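Local coordinates for protein gamma-glutamyltranspeptidase (Streptomyces lincolnensis, PDB 6J3A) that is probably an LmbA-like homologue of the gamma-glutamyltranspeptidases, enzymes of the N-terminal nucleophile hydrolase superfamily that act on gamma-glutamyl compounds, at residues M433-P438 against V495-T500; P62-P67 against L483-A488; G13-T18 against L424-R429; G70-L75 against E258-Y263. All blocks are in the same frame, centred on the assembly; numbering follows the deposited sequence.

Contact 1: M433-P438 against V495-T500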
# COMPACT_ATOMS: atom_id res chain seq x y z
N MET A 433 -15.27 -13.03 6.51
CA MET A 433 -13.87 -13.17 6.14
C MET A 433 -13.70 -14.33 5.18
O MET A 433 -14.53 -15.24 5.13
CB MET A 433 -12.98 -13.41 7.35
CG MET A 433 -13.16 -12.37 8.43
SD MET A 433 -12.12 -12.71 9.85
CE MET A 433 -10.66 -11.82 9.37
N VAL A 434 -12.60 -14.27 4.43
CA VAL A 434 -12.21 -15.33 3.50
C VAL A 434 -10.67 -15.36 3.38
O VAL A 434 -10.02 -14.33 3.44
CB VAL A 434 -12.92 -15.14 2.14
CG1 VAL A 434 -12.40 -13.94 1.38
CG2 VAL A 434 -12.82 -16.40 1.30
N ALA A 435 -10.10 -16.55 3.28
CA ALA A 435 -8.65 -16.72 3.05
C ALA A 435 -8.47 -17.86 2.04
O ALA A 435 -8.91 -18.98 2.29
CB ALA A 435 -7.92 -17.04 4.34
N ALA A 436 -7.83 -17.56 0.91
CA ALA A 436 -7.69 -18.54 -0.17
C ALA A 436 -6.26 -18.56 -0.65
O ALA A 436 -5.62 -17.52 -0.76
CB ALA A 436 -8.62 -18.20 -1.32
N THR A 437 -5.78 -19.76 -0.98
CA THR A 437 -4.43 -19.96 -1.47
C THR A 437 -4.52 -20.60 -2.85
O THR A 437 -4.37 -21.81 -2.96
CB THR A 437 -3.64 -20.84 -0.48
OG1 THR A 437 -3.60 -20.19 0.80
CG2 THR A 437 -2.21 -21.08 -0.92
N PRO A 438 -4.81 -19.81 -3.91
CA PRO A 438 -4.90 -20.41 -5.24
C PRO A 438 -3.54 -20.61 -5.90
O PRO A 438 -2.62 -19.82 -5.71
CB PRO A 438 -5.73 -19.39 -6.02
CG PRO A 438 -5.41 -18.10 -5.39
CD PRO A 438 -5.26 -18.41 -3.93
N VAL A 495 -11.20 -13.53 14.06
CA VAL A 495 -10.47 -12.24 14.06
C VAL A 495 -9.45 -12.01 12.95
O VAL A 495 -9.16 -10.86 12.67
CB VAL A 495 -9.72 -11.94 15.38
CG1 VAL A 495 -10.69 -11.88 16.53
CG2 VAL A 495 -8.59 -12.93 15.64
N MET A 496 -8.87 -13.05 12.37
CA MET A 496 -7.75 -12.89 11.43
C MET A 496 -7.84 -13.94 10.32
O MET A 496 -8.15 -15.10 10.57
CB MET A 496 -6.39 -12.96 12.16
CG MET A 496 -5.17 -12.61 11.30
SD MET A 496 -3.63 -12.29 12.22
CE MET A 496 -3.38 -13.89 12.99
N ALA A 497 -7.60 -13.50 9.09
CA ALA A 497 -7.62 -14.36 7.91
C ALA A 497 -6.33 -14.07 7.19
O ALA A 497 -6.05 -12.91 6.86
CB ALA A 497 -8.80 -14.03 7.02
N PHE A 498 -5.56 -15.11 6.93
CA PHE A 498 -4.21 -14.94 6.44
C PHE A 498 -3.71 -16.13 5.62
O PHE A 498 -4.38 -17.17 5.51
CB PHE A 498 -3.27 -14.59 7.61
CG PHE A 498 -3.19 -15.65 8.68
CD1 PHE A 498 -4.25 -15.85 9.56
CD2 PHE A 498 -2.04 -16.42 8.83
CE1 PHE A 498 -4.16 -16.82 10.56
CE2 PHE A 498 -1.95 -17.38 9.83
CZ PHE A 498 -3.01 -17.57 10.70
N GLY A 499 -2.55 -15.94 5.01
CA GLY A 499 -1.89 -16.98 4.25
C GLY A 499 -0.67 -16.47 3.52
O GLY A 499 -0.27 -15.31 3.67
N THR A 500 -0.07 -17.36 2.74
CA THR A 500 1.12 -17.06 1.96
C THR A 500 1.36 -18.18 0.97
O THR A 500 1.07 -19.33 1.27
CB THR A 500 2.40 -16.91 2.83
OG1 THR A 500 3.53 -16.67 1.99
CG2 THR A 500 2.70 -18.16 3.65
O HOH W 1 -1.34 -20.17 2.69

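Contact 2: P62-P67 against L483-A488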
# COMPACT_ATOMS: atom_id res chain seq x y z
N PRO A 62 -7.62 -24.17 -1.99
CA PRO A 62 -8.40 -24.29 -0.75
C PRO A 62 -8.93 -22.93 -0.31
O PRO A 62 -8.16 -21.97 -0.28
CB PRO A 62 -7.38 -24.80 0.29
CG PRO A 62 -6.10 -25.01 -0.44
CD PRO A 62 -6.18 -24.29 -1.75
N ILE A 63 -10.20 -22.84 0.04
CA ILE A 63 -10.77 -21.60 0.55
C ILE A 63 -11.29 -21.81 1.97
O ILE A 63 -12.06 -22.73 2.22
CB ILE A 63 -11.92 -21.09 -0.34
CG1 ILE A 63 -11.49 -21.05 -1.82
CG2 ILE A 63 -12.38 -19.71 0.11
CD1 ILE A 63 -12.65 -20.90 -2.78
N LEU A 64 -10.84 -20.95 2.89
CA LEU A 64 -11.39 -20.88 4.24
C LEU A 64 -12.33 -19.70 4.33
O LEU A 64 -11.91 -18.57 4.13
CB LEU A 64 -10.27 -20.68 5.25
CG LEU A 64 -9.60 -21.95 5.76
CD1 LEU A 64 -8.30 -21.59 6.45
CD2 LEU A 64 -10.52 -22.70 6.71
N LEU A 65 -13.58 -19.97 4.68
CA LEU A 65 -14.56 -18.90 4.82
C LEU A 65 -15.07 -18.84 6.26
O LEU A 65 -15.16 -19.85 6.95
CB LEU A 65 -15.71 -19.06 3.82
CG LEU A 65 -16.40 -20.41 3.62
CD1 LEU A 65 -17.81 -20.20 3.06
CD2 LEU A 65 -15.63 -21.35 2.69
N ALA A 66 -15.35 -17.62 6.71
CA ALA A 66 -15.86 -17.37 8.05
C ALA A 66 -16.94 -16.31 7.94
O ALA A 66 -16.68 -15.14 8.25
CB ALA A 66 -14.74 -16.90 8.96
N PRO A 67 -18.16 -16.69 7.47
CA PRO A 67 -19.29 -15.74 7.36
C PRO A 67 -19.64 -15.10 8.71
O PRO A 67 -19.53 -15.76 9.74
CB PRO A 67 -20.45 -16.60 6.83
CG PRO A 67 -19.86 -17.90 6.42
CD PRO A 67 -18.59 -18.08 7.20
N LEU A 483 -1.01 -26.18 -0.47
CA LEU A 483 -1.87 -25.01 -0.36
C LEU A 483 -2.62 -25.03 0.96
O LEU A 483 -3.37 -25.96 1.24
CB LEU A 483 -2.87 -24.99 -1.52
CG LEU A 483 -2.26 -25.25 -2.92
CD1 LEU A 483 -3.32 -24.99 -3.98
CD2 LEU A 483 -0.98 -24.45 -3.17
N THR A 484 -2.43 -23.98 1.75
CA THR A 484 -2.86 -23.99 3.13
C THR A 484 -3.15 -22.60 3.70
O THR A 484 -2.33 -22.01 4.41
CB THR A 484 -1.84 -24.75 4.01
OG1 THR A 484 -2.25 -24.68 5.37
CG2 THR A 484 -0.41 -24.22 3.85
N PRO A 485 -4.36 -22.09 3.41
CA PRO A 485 -4.77 -20.83 4.05
C PRO A 485 -5.11 -21.01 5.53
O PRO A 485 -5.24 -22.15 6.00
CB PRO A 485 -6.02 -20.41 3.25
CG PRO A 485 -6.55 -21.67 2.68
CD PRO A 485 -5.43 -22.67 2.58
N SER A 486 -5.27 -19.90 6.23
CA SER A 486 -5.56 -19.90 7.67
C SER A 486 -6.66 -18.92 8.02
O SER A 486 -6.81 -17.88 7.38
CB SER A 486 -4.32 -19.51 8.48
OG SER A 486 -3.18 -20.26 8.09
N ILE A 487 -7.43 -19.29 9.04
CA ILE A 487 -8.29 -18.35 9.74
C ILE A 487 -8.04 -18.55 11.24
O ILE A 487 -8.00 -19.68 11.72
CB ILE A 487 -9.78 -18.53 9.35
CG1 ILE A 487 -10.01 -17.94 7.96
CG2 ILE A 487 -10.68 -17.83 10.37
CD1 ILE A 487 -11.45 -17.93 7.48
N ALA A 488 -7.87 -17.45 11.97
CA ALA A 488 -7.65 -17.53 13.41
C ALA A 488 -8.83 -16.95 14.16
O ALA A 488 -9.33 -15.89 13.81
CB ALA A 488 -6.37 -16.83 13.82

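Contact 3: G13-T18 against L424-R429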
# COMPACT_ATOMS: atom_id res chain seq x y z
N GLY A 13 -13.85 -2.07 4.47
CA GLY A 13 -13.37 -3.32 3.91
C GLY A 13 -11.86 -3.37 3.84
O GLY A 13 -11.21 -2.33 3.81
N MET A 14 -11.30 -4.58 3.81
CA MET A 14 -9.84 -4.76 3.73
C MET A 14 -9.50 -5.94 2.83
O MET A 14 -10.15 -6.98 2.90
CB MET A 14 -9.22 -4.96 5.11
CG MET A 14 -9.17 -3.72 5.99
SD MET A 14 -8.02 -2.46 5.43
CE MET A 14 -8.56 -1.08 6.44
N VAL A 15 -8.47 -5.76 1.99
CA VAL A 15 -7.96 -6.82 1.12
C VAL A 15 -6.44 -6.92 1.22
O VAL A 15 -5.75 -5.92 1.28
CB VAL A 15 -8.38 -6.60 -0.34
CG1 VAL A 15 -7.88 -7.75 -1.21
CG2 VAL A 15 -9.90 -6.46 -0.47
N SER A 16 -5.93 -8.15 1.23
CA SER A 16 -4.50 -8.38 1.17
C SER A 16 -4.18 -9.54 0.22
O SER A 16 -4.56 -10.68 0.48
CB SER A 16 -3.95 -8.66 2.56
OG SER A 16 -2.54 -8.64 2.55
N SER A 17 -3.47 -9.22 -0.87
CA SER A 17 -3.03 -10.17 -1.89
C SER A 17 -1.53 -10.21 -2.01
O SER A 17 -0.80 -9.42 -1.39
CB SER A 17 -3.57 -9.77 -3.27
OG SER A 17 -4.92 -10.11 -3.40
N THR A 18 -1.09 -11.14 -2.85
CA THR A 18 0.28 -11.21 -3.34
C THR A 18 0.50 -10.35 -4.59
O THR A 18 1.59 -10.41 -5.17
CB THR A 18 0.69 -12.68 -3.67
OG1 THR A 18 -0.30 -13.28 -4.52
CG2 THR A 18 0.82 -13.49 -2.40
N LEU A 424 -4.94 -14.52 -1.39
CA LEU A 424 -5.71 -13.33 -1.08
C LEU A 424 -6.59 -13.54 0.16
O LEU A 424 -7.05 -14.66 0.41
CB LEU A 424 -6.52 -12.85 -2.29
CG LEU A 424 -7.88 -13.46 -2.61
CD1 LEU A 424 -8.54 -12.65 -3.71
CD2 LEU A 424 -7.72 -14.90 -3.05
N ASP A 425 -6.75 -12.47 0.94
CA ASP A 425 -7.66 -12.43 2.10
C ASP A 425 -8.61 -11.27 1.92
O ASP A 425 -8.20 -10.24 1.40
CB ASP A 425 -6.91 -12.15 3.39
CG ASP A 425 -5.82 -13.13 3.67
OD1 ASP A 425 -6.16 -14.28 4.00
OD2 ASP A 425 -4.63 -12.75 3.57
N VAL A 426 -9.85 -11.42 2.38
CA VAL A 426 -10.80 -10.31 2.40
C VAL A 426 -11.60 -10.31 3.69
O VAL A 426 -11.95 -11.35 4.21
CB VAL A 426 -11.79 -10.34 1.21
CG1 VAL A 426 -12.63 -9.06 1.16
CG2 VAL A 426 -11.06 -10.53 -0.11
N VAL A 427 -11.85 -9.11 4.22
CA VAL A 427 -12.85 -8.91 5.26
C VAL A 427 -13.73 -7.74 4.83
O VAL A 427 -13.22 -6.71 4.39
CB VAL A 427 -12.21 -8.68 6.63
CG1 VAL A 427 -11.24 -7.50 6.62
CG2 VAL A 427 -13.28 -8.50 7.70
N ASP A 428 -15.04 -7.90 4.95
CA ASP A 428 -15.98 -6.87 4.48
C ASP A 428 -16.66 -6.13 5.66
O ASP A 428 -16.42 -6.44 6.83
CB ASP A 428 -16.99 -7.45 3.48
CG ASP A 428 -17.90 -8.51 4.09
OD1 ASP A 428 -18.03 -8.59 5.33
OD2 ASP A 428 -18.50 -9.28 3.32
N ARG A 429 -17.51 -5.15 5.32
CA ARG A 429 -18.19 -4.29 6.30
C ARG A 429 -19.15 -5.04 7.24
O ARG A 429 -19.41 -4.59 8.35
CB ARG A 429 -18.94 -3.15 5.58
CG ARG A 429 -20.22 -3.58 4.86
CD ARG A 429 -20.78 -2.49 3.96
NE ARG A 429 -21.15 -1.28 4.70
CZ ARG A 429 -21.82 -0.24 4.18
NH1 ARG A 429 -22.08 0.81 4.94
NH2 ARG A 429 -22.21 -0.25 2.90

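Contact 4: G70-L75 against E258-Y263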
# COMPACT_ATOMS: atom_id res chain seq x y z
N GLY A 70 -22.02 -17.27 11.25
CA GLY A 70 -21.88 -18.72 11.44
C GLY A 70 -20.49 -19.35 11.53
O GLY A 70 -19.52 -18.73 11.98
N GLU A 71 -20.44 -20.60 11.07
CA GLU A 71 -19.30 -21.50 11.26
C GLU A 71 -18.18 -21.32 10.24
O GLU A 71 -18.44 -21.13 9.04
CB GLU A 71 -19.77 -22.97 11.17
CG GLU A 71 -20.26 -23.59 12.47
CD GLU A 71 -20.85 -24.98 12.25
OE1 GLU A 71 -21.77 -25.35 13.02
OE2 GLU A 71 -20.42 -25.71 11.31
N VAL A 72 -16.95 -21.43 10.73
CA VAL A 72 -15.78 -21.51 9.87
C VAL A 72 -15.84 -22.81 9.05
O VAL A 72 -15.97 -23.90 9.61
CB VAL A 72 -14.45 -21.40 10.66
CG1 VAL A 72 -13.24 -21.59 9.75
CG2 VAL A 72 -14.35 -20.04 11.30
N ARG A 73 -15.72 -22.67 7.74
CA ARG A 73 -16.05 -23.71 6.79
C ARG A 73 -14.96 -23.71 5.71
O ARG A 73 -14.45 -22.66 5.34
CB ARG A 73 -17.44 -23.41 6.23
CG ARG A 73 -18.22 -24.59 5.68
CD ARG A 73 -18.78 -25.50 6.77
NE ARG A 73 -19.49 -26.62 6.15
CZ ARG A 73 -19.47 -27.90 6.55
NH1 ARG A 73 -18.76 -28.29 7.60
NH2 ARG A 73 -20.16 -28.80 5.86
N VAL A 74 -14.59 -24.90 5.25
CA VAL A 74 -13.59 -25.10 4.18
C VAL A 74 -14.32 -25.44 2.88
O VAL A 74 -15.22 -26.27 2.88
CB VAL A 74 -12.61 -26.26 4.51
CG1 VAL A 74 -11.76 -26.64 3.31
CG2 VAL A 74 -11.70 -25.89 5.67
N LEU A 75 -13.90 -24.81 1.79
CA LEU A 75 -14.39 -25.11 0.45
C LEU A 75 -13.23 -25.69 -0.35
O LEU A 75 -12.30 -24.98 -0.72
CB LEU A 75 -14.99 -23.87 -0.22
CG LEU A 75 -15.43 -23.99 -1.68
CD1 LEU A 75 -16.22 -25.26 -1.98
CD2 LEU A 75 -16.26 -22.78 -2.06
N GLU A 258 -16.20 -28.69 3.66
CA GLU A 258 -15.71 -29.48 4.80
C GLU A 258 -15.61 -28.67 6.07
O GLU A 258 -15.54 -27.44 6.04
CB GLU A 258 -14.32 -30.03 4.50
CG GLU A 258 -14.37 -31.17 3.51
CD GLU A 258 -13.01 -31.63 3.08
OE1 GLU A 258 -12.00 -31.30 3.75
OE2 GLU A 258 -12.98 -32.35 2.05
N ALA A 259 -15.62 -29.37 7.19
CA ALA A 259 -15.27 -28.76 8.45
C ALA A 259 -13.77 -28.53 8.37
O ALA A 259 -13.06 -29.33 7.76
CB ALA A 259 -15.60 -29.69 9.61
N PRO A 260 -13.28 -27.44 8.99
CA PRO A 260 -11.83 -27.25 9.09
C PRO A 260 -11.21 -28.14 10.14
O PRO A 260 -11.89 -28.60 11.04
CB PRO A 260 -11.71 -25.79 9.54
CG PRO A 260 -12.96 -25.55 10.32
CD PRO A 260 -14.02 -26.34 9.62
N ALA A 261 -9.92 -28.40 10.00
CA ALA A 261 -9.10 -28.92 11.09
C ALA A 261 -8.79 -27.73 11.98
O ALA A 261 -8.50 -26.64 11.48
CB ALA A 261 -7.83 -29.55 10.55
N THR A 262 -8.89 -27.92 13.29
CA THR A 262 -8.76 -26.82 14.24
C THR A 262 -7.94 -27.23 15.44
O THR A 262 -7.88 -28.40 15.79
CB THR A 262 -10.12 -26.38 14.81
OG1 THR A 262 -10.66 -27.46 15.57
CG2 THR A 262 -11.10 -25.97 13.70
N TYR A 263 -7.34 -26.25 16.09
CA TYR A 263 -6.59 -26.47 17.30
C TYR A 263 -6.62 -25.23 18.18
O TYR A 263 -6.33 -24.12 17.73
CB TYR A 263 -5.16 -26.87 16.98
CG TYR A 263 -4.39 -27.30 18.19
CD1 TYR A 263 -4.72 -28.49 18.85
CD2 TYR A 263 -3.34 -26.53 18.70
CE1 TYR A 263 -4.03 -28.89 19.99
CE2 TYR A 263 -2.64 -26.93 19.83
CZ TYR A 263 -2.99 -28.11 20.47
OH TYR A 263 -2.30 -28.52 21.58

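Contact 1: M433-P438 against V495-T500
M433, A435 and A497 carry the apolar part of a face-to-face packing between strands 433-436 and 495-499, whose axes come within 6.1 Å of each other and run in nearly the same direction, at 18°. M433 makes the long reach across. Its chain runs straight as far as SD and then bends (chi3 89°), which brings CE to 3.5 Å from A497 N and 3.7 Å from A497 CB, beside the M496 carbonyl carbon. An alanine in place of M433 would lose CG, SD and CE and would probably leave a gap next to the backbone of V495 and M496 and the methyl of A497. Further along, A435 CB lies 4.1 Å from A497 CB and 3.7 Å from F498 O; such small side chains let the two backbones come close.

No direct hydrogen bond joins the segments, and the polar link goes through water. One water lies 2.9 Å from T437 OG1 and accepts a hydrogen bond from T500 N at 3.1 Å. T500 OG1 is held separately, by R588 N.

Strand 433-436 is bonded through its backbone to strands 424-428 and 61-66, while M433 O accepts a hydrogen bond from Y37 OH. V495 and M496 form a classic beta bulge opposite A488. Beyond strand 495-499 lies helix 506-519, where F514 and V517 meet M496 and the ring of F513 meets that of F498.

Contact 2: P62-P67 against L483-A488
P62, L64 and A66 pack against L483, P485 and I487 in a buried, apolar contact without hydrogen bonds, joining strand 61-66 of one layer to the loop 483-485 and the start of strand 486-490 in the facing layer. The two short strands run 7.4 Å apart at closest, 20° from parallel. At one end the P62 ring crosses the L483 side chain at about a right angle, with P62 CD 3.4 Å from L483 CB and P62 CG 3.3 Å from L483 O. Its CB turns to the next proline, 3.7 Å from P485 CD. An alanine here would probably open a gap beside L483 CB and CD1, although the touch of CB on P485 could remain.

L64 places CD1 against P485 O, at 3.1 Å, a carbonyl that also accepts a hydrogen bond from K272 NZ. I487 reaches back: its extended chain (chi2 -175°) sets CD1 between the strand's inward residues, 3.7 Å from L64 CB and 3.8 Å from A66 CB.

Hydrogen bonds run within each layer, L64 to A435 and S486 to F498, and the layers meet mainly through apolar side chains, as in the alpha-beta-beta-alpha sandwich of N-terminal nucleophile hydrolases.

Contact 3: G13-T18 against L424-R429
M14 and S16 pair with V427 and D425 through four backbone hydrogen bonds, which zip strands 13-17 and 424-428 together in antiparallel fashion, their directions 175° apart. M14 N gives its hydrogen to V427 O at 2.9 Å, and V427 N returns the bond to M14 O at 3.0 Å. The second hydrogen-bonded pair is made by S16 N to D425 O, 3.1 Å, and D425 N to S16 O, 2.9 Å. Between them, V15 and V426 form a non-hydrogen-bonded pair, and their backbone groups turn outward, V15 to V615 and V426 to V434. The carbonyl oxygens that accept N-H bonds also receive weaker CA-H...O contacts, such as V426 CA to M14 O at 3.4 Å.

The side chains of S16 and D428 find their partners outside the pair. S16 OG is hydrogen-bonded to A604 O, and D428 uses OD1 for N432 N and OD2 for A36 N.

Side chains of one face meet as M14 CB and V427 CG1, 3.6 Å apart. V427 CG1 gets there by standing between its own backbone N and carbonyl carbon (chi1 57°). On the opposite face V15 and V426 lie side by side, and S17 OG rests against an apolar carbon, 3.4 Å from L424 CB.

The face of M14, S16, D425 and V427 looks onto strands 590-594 and 601-605 of the facing layer, whereas strand 613-616 continues the pairing beyond 13-17 and strand 433-436 beyond 424-428.

Contact 4: G70-L75 against E258-Y263
V74 and E258 form an antiparallel hydrogen-bonded pair that fastens strand 73-77 to the start of strand 256-265. V74 N donates to E258 O at 2.8 Å and E258 N to V74 O at 2.7 Å. Past A259 and P260 the second strand pairs with 268-272 instead, A261 bonding to K272 and Y263 to V270, consistent with a link between the two layers of the beta sandwich.

V74 has CG2 anti to its carbonyl carbon, beside the backbone N, where it stands 3.9 Å from P260 CB as the two side chains run opposite ways. R73 starts away from its partner, but its chain is bent at chi2 (74°, placing CD) and the guanidinium comes back, with one face over the E258 carbonyl carbon. R73 NH1 comes to 3.3 Å from A259 N; as both are donors, no hydrogen bond forms. E258 has CG anti to its carbonyl carbon (chi1 -74°) and is extended beyond, its carboxylate forming a salt bridge with R478 and a hydrogen bond with W276 NE1. V72 CG1 meets P260 CG obliquely at 4.0 Å, and the same ring brings P260 CD to 3.1 Å from V72 O.

From the N terminus, 13-18 comes first, followed by 62-67 and, across a short turn, 70-75. The first loop to close is that of contact 4, at 258-263, nested inside those of both contact 2 and contact 3. Contact 3 closes at 424-429, before 433-438 opens contact 1, so those two are in series. Contact 2 closes at 483-488 and contact 1 at 495-500; contact 2 therefore crosses both contact 3 and contact 1. Strands 13-17, 424-428, 433-436, 61-66 and 73-77 lie side by side in one layer, where contact 3 joins the N-terminal strand to 424-428. Contacts 1 and 2 press that layer on the hairpin 486-499, and contact 4 joins it to 256-265.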